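Local coordinates for terminal uridylyltransferase 1 (Trypanosoma brucei, PDB 5HZD), which adds uridines to the 3'-hydroxyl of guide RNAs, ribosomal RNAs and some messenger RNAs during mitochondrial RNA editing, using UTP and a magnesium or manganese ion, at residues A[197-203]-A[238-244]. Numbering follows the deposited sequence.
Sequences RSIRFIL and DMMSATL
Ser198 and Thr243 face each other as a non-hydrogen-bonded pair of antiparallel strands 198-203 and 239-244, and Thr243 OG1 gives its hydrogen to Ser198 OG at 2.9 Å; Ser198 OG is also bonded to Val194 O. On the same face Arg200 bends alongside Ser241 and Met239. With CG anti to the backbone N (chi1 -151°) and further turns along the chain, its CD passes 3.2 Å from Ser241 OG and its guanidinium turns an edge to Met239. NH1 makes a weak bond to Met239 SD (3.6 Å), while NH2 binds Ala272 O. Ile202 also meets Met239, its CD1 3.5 Å from Met239 CG. The opposite face carries the apolar side chains of Ile199, Phe201, Met240 and Ala242. Phe201 and Met240 run parallel to one another; the methionine bends at its last torsion, and CE sits 3.8 Å from Phe201 CD1. Ile199 stands roughly perpendicular to Leu244, CG1 to CD2 4.1 Å. Backbone bonds run from Leu203 N to Asp238 O at one end and from Leu244 N to Arg197 O at the other. At that second end Arg197 stretches out straight past the backbone so that NH1 holds Leu244 O (2.9 Å) in the guanidinium plane, and the same nitrogen also binds Gln229 OE1. The pair forms the middle of a four-stranded antiparallel sheet, inserted between strands 174-177 and 285-288 of the catalytic palm sheet and away from the nucleotide- and zinc-binding sites. Strand 228-233 flanks 239-244, and strand 267-271 flanks 198-203. Helix 209-223 packs on Phe201 and Met240 through Val219, and helix 247-254 on Ile199 and Leu244 through Ala253, making the apolar face the core of this small alpha+beta unit.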
loop_
_atom_site.group_PDB
_atom_site.type_symbol
_atom_site.label_atom_id
_atom_site.label_comp_id
_atom_site.label_asym_id
_atom_site.label_seq_id
_atom_site.Cartn_x
_atom_site.Cartn_y
_atom_site.Cartn_z
ATOM N N ARG A 197 24.555 -9.306 11.607
ATOM C CA ARG A 197 25.334 -9.245 10.376
ATOM C C ARG A 197 26.345 -10.376 10.293
ATOM O O ARG A 197 27.324 -10.285 9.553
ATOM C CB ARG A 197 26.001 -7.879 10.170
ATOM C CG ARG A 197 26.814 -7.372 11.344
ATOM C CD ARG A 197 27.102 -5.878 11.176
ATOM N NE ARG A 197 27.709 -5.319 12.379
ATOM C CZ ARG A 197 29.011 -5.357 12.643
ATOM N NH1 ARG A 197 29.850 -5.923 11.785
ATOM N NH2 ARG A 197 29.480 -4.824 13.763
ATOM N N SER A 198 26.069 -11.454 11.015
ATOM C CA SER A 198 26.889 -12.665 10.929
ATOM C C SER A 198 26.121 -13.837 10.338
ATOM O O SER A 198 24.905 -13.959 10.522
ATOM C CB SER A 198 27.395 -13.068 12.304
ATOM O OG SER A 198 28.143 -11.994 12.881
ATOM N N ILE A 199 26.845 -14.705 9.644
ATOM C CA ILE A 199 26.244 -15.887 9.022
ATOM C C ILE A 199 27.103 -17.111 9.308
ATOM O O ILE A 199 28.246 -17.000 9.754
ATOM C CB ILE A 199 26.113 -15.722 7.491
ATOM C CG1 ILE A 199 27.496 -15.495 6.876
ATOM C CG2 ILE A 199 25.158 -14.566 7.145
ATOM C CD1 ILE A 199 27.472 -15.273 5.375
ATOM N N ARG A 200 26.560 -18.287 9.032
ATOM C CA ARG A 200 27.254 -19.522 9.279
ATOM C C ARG A 200 27.110 -20.420 8.068
ATOM O O ARG A 200 25.997 -20.645 7.600
ATOM C CB ARG A 200 26.581 -20.231 10.435
ATOM C CG ARG A 200 27.501 -21.087 11.224
ATOM C CD ARG A 200 27.654 -20.532 12.636
ATOM N NE ARG A 200 26.363 -20.229 13.243
ATOM C CZ ARG A 200 25.479 -21.144 13.629
ATOM N NH1 ARG A 200 25.733 -22.437 13.466
ATOM N NH2 ARG A 200 24.332 -20.762 14.175
ATOM N N PHE A 201 28.223 -20.952 7.587
ATOM C CA PHE A 201 28.147 -21.985 6.572
ATOM C C PHE A 201 28.346 -23.346 7.231
ATOM O O PHE A 201 29.381 -23.575 7.851
ATOM C CB PHE A 201 29.253 -21.760 5.548
ATOM C CG PHE A 201 29.112 -20.483 4.772
ATOM C CD1 PHE A 201 29.620 -19.284 5.272
ATOM C CD2 PHE A 201 28.502 -20.485 3.516
ATOM C CE1 PHE A 201 29.481 -18.109 4.546
ATOM C CE2 PHE A 201 28.379 -19.320 2.781
ATOM C CZ PHE A 201 28.865 -18.124 3.297
ATOM N N ILE A 202 27.391 -24.274 7.079
ATOM C CA ILE A 202 27.594 -25.646 7.533
ATOM C C ILE A 202 27.977 -26.492 6.329
ATOM O O ILE A 202 27.257 -26.485 5.324
ATOM C CB ILE A 202 26.303 -26.237 8.142
ATOM C CG1 ILE A 202 25.832 -25.359 9.305
ATOM C CG2 ILE A 202 26.503 -27.674 8.561
ATOM C CD1 ILE A 202 26.879 -25.101 10.296
ATOM N N LEU A 203 29.095 -27.193 6.429
ATOM C CA LEU A 203 29.574 -28.023 5.328
ATOM C C LEU A 203 29.205 -29.470 5.558
ATOM O O LEU A 203 29.098 -29.918 6.707
ATOM C CB LEU A 203 31.106 -27.912 5.204
ATOM C CG LEU A 203 31.658 -26.604 4.624
ATOM C CD1 LEU A 203 31.450 -25.397 5.561
ATOM C CD2 LEU A 203 33.132 -26.798 4.298
ATOM N N ASP A 238 34.240 -27.922 9.560
ATOM C CA ASP A 238 32.990 -28.154 8.827
ATOM C C ASP A 238 31.934 -27.102 9.091
ATOM O O ASP A 238 30.767 -27.248 8.719
ATOM C CB ASP A 238 32.445 -29.586 9.038
ATOM C CG ASP A 238 32.293 -29.956 10.511
ATOM O OD1 ASP A 238 32.395 -29.057 11.381
ATOM O OD2 ASP A 238 32.061 -31.153 10.788
ATOM N N MET A 239 32.355 -26.003 9.707
ATOM C CA MET A 239 31.509 -24.853 9.835
ATOM C C MET A 239 32.375 -23.614 9.787
ATOM O O MET A 239 33.378 -23.524 10.488
ATOM C CB MET A 239 30.713 -24.888 11.140
ATOM C CG MET A 239 29.893 -23.642 11.323
ATOM S SD MET A 239 29.040 -23.651 12.903
ATOM C CE MET A 239 30.431 -23.755 14.027
ATOM N N MET A 240 32.000 -22.667 8.944
ATOM C CA MET A 240 32.692 -21.385 8.885
ATOM C C MET A 240 31.704 -20.295 9.235
ATOM O O MET A 240 30.613 -20.216 8.686
ATOM C CB MET A 240 33.267 -21.095 7.496
ATOM C CG MET A 240 34.206 -19.860 7.486
ATOM S SD MET A 240 34.680 -19.311 5.831
ATOM C CE MET A 240 33.286 -18.256 5.403
ATOM N N SER A 241 32.086 -19.421 10.153
ATOM C CA SER A 241 31.247 -18.274 10.472
ATOM C C SER A 241 31.900 -17.016 9.919
ATOM O O SER A 241 33.119 -16.964 9.769
ATOM C CB SER A 241 31.093 -18.125 11.982
ATOM O OG SER A 241 30.604 -19.315 12.568
ATOM N N ALA A 242 31.092 -16.012 9.617
ATOM C CA ALA A 242 31.623 -14.770 9.079
ATOM C C ALA A 242 30.791 -13.617 9.591
ATOM O O ALA A 242 29.546 -13.673 9.587
ATOM C CB ALA A 242 31.595 -14.789 7.558
ATOM N N THR A 243 31.480 -12.570 10.029
ATOM C CA THR A 243 30.835 -11.313 10.367
ATOM C C THR A 243 31.131 -10.311 9.268
ATOM O O THR A 243 32.287 -10.079 8.912
ATOM C CB THR A 243 31.346 -10.773 11.704
ATOM O OG1 THR A 243 30.986 -11.695 12.735
ATOM C CG2 THR A 243 30.708 -9.417 12.010
ATOM N N LEU A 244 30.082 -9.718 8.730
ATOM C CA LEU A 244 30.210 -8.816 7.603
ATOM C C LEU A 244 30.019 -7.402 8.123
ATOM O O LEU A 244 29.580 -7.223 9.251
ATOM C CB LEU A 244 29.156 -9.145 6.537
ATOM C CG LEU A 244 29.324 -10.500 5.826
ATOM C CD1 LEU A 244 30.779 -10.732 5.409
ATOM C CD2 LEU A 244 28.824 -11.664 6.664
#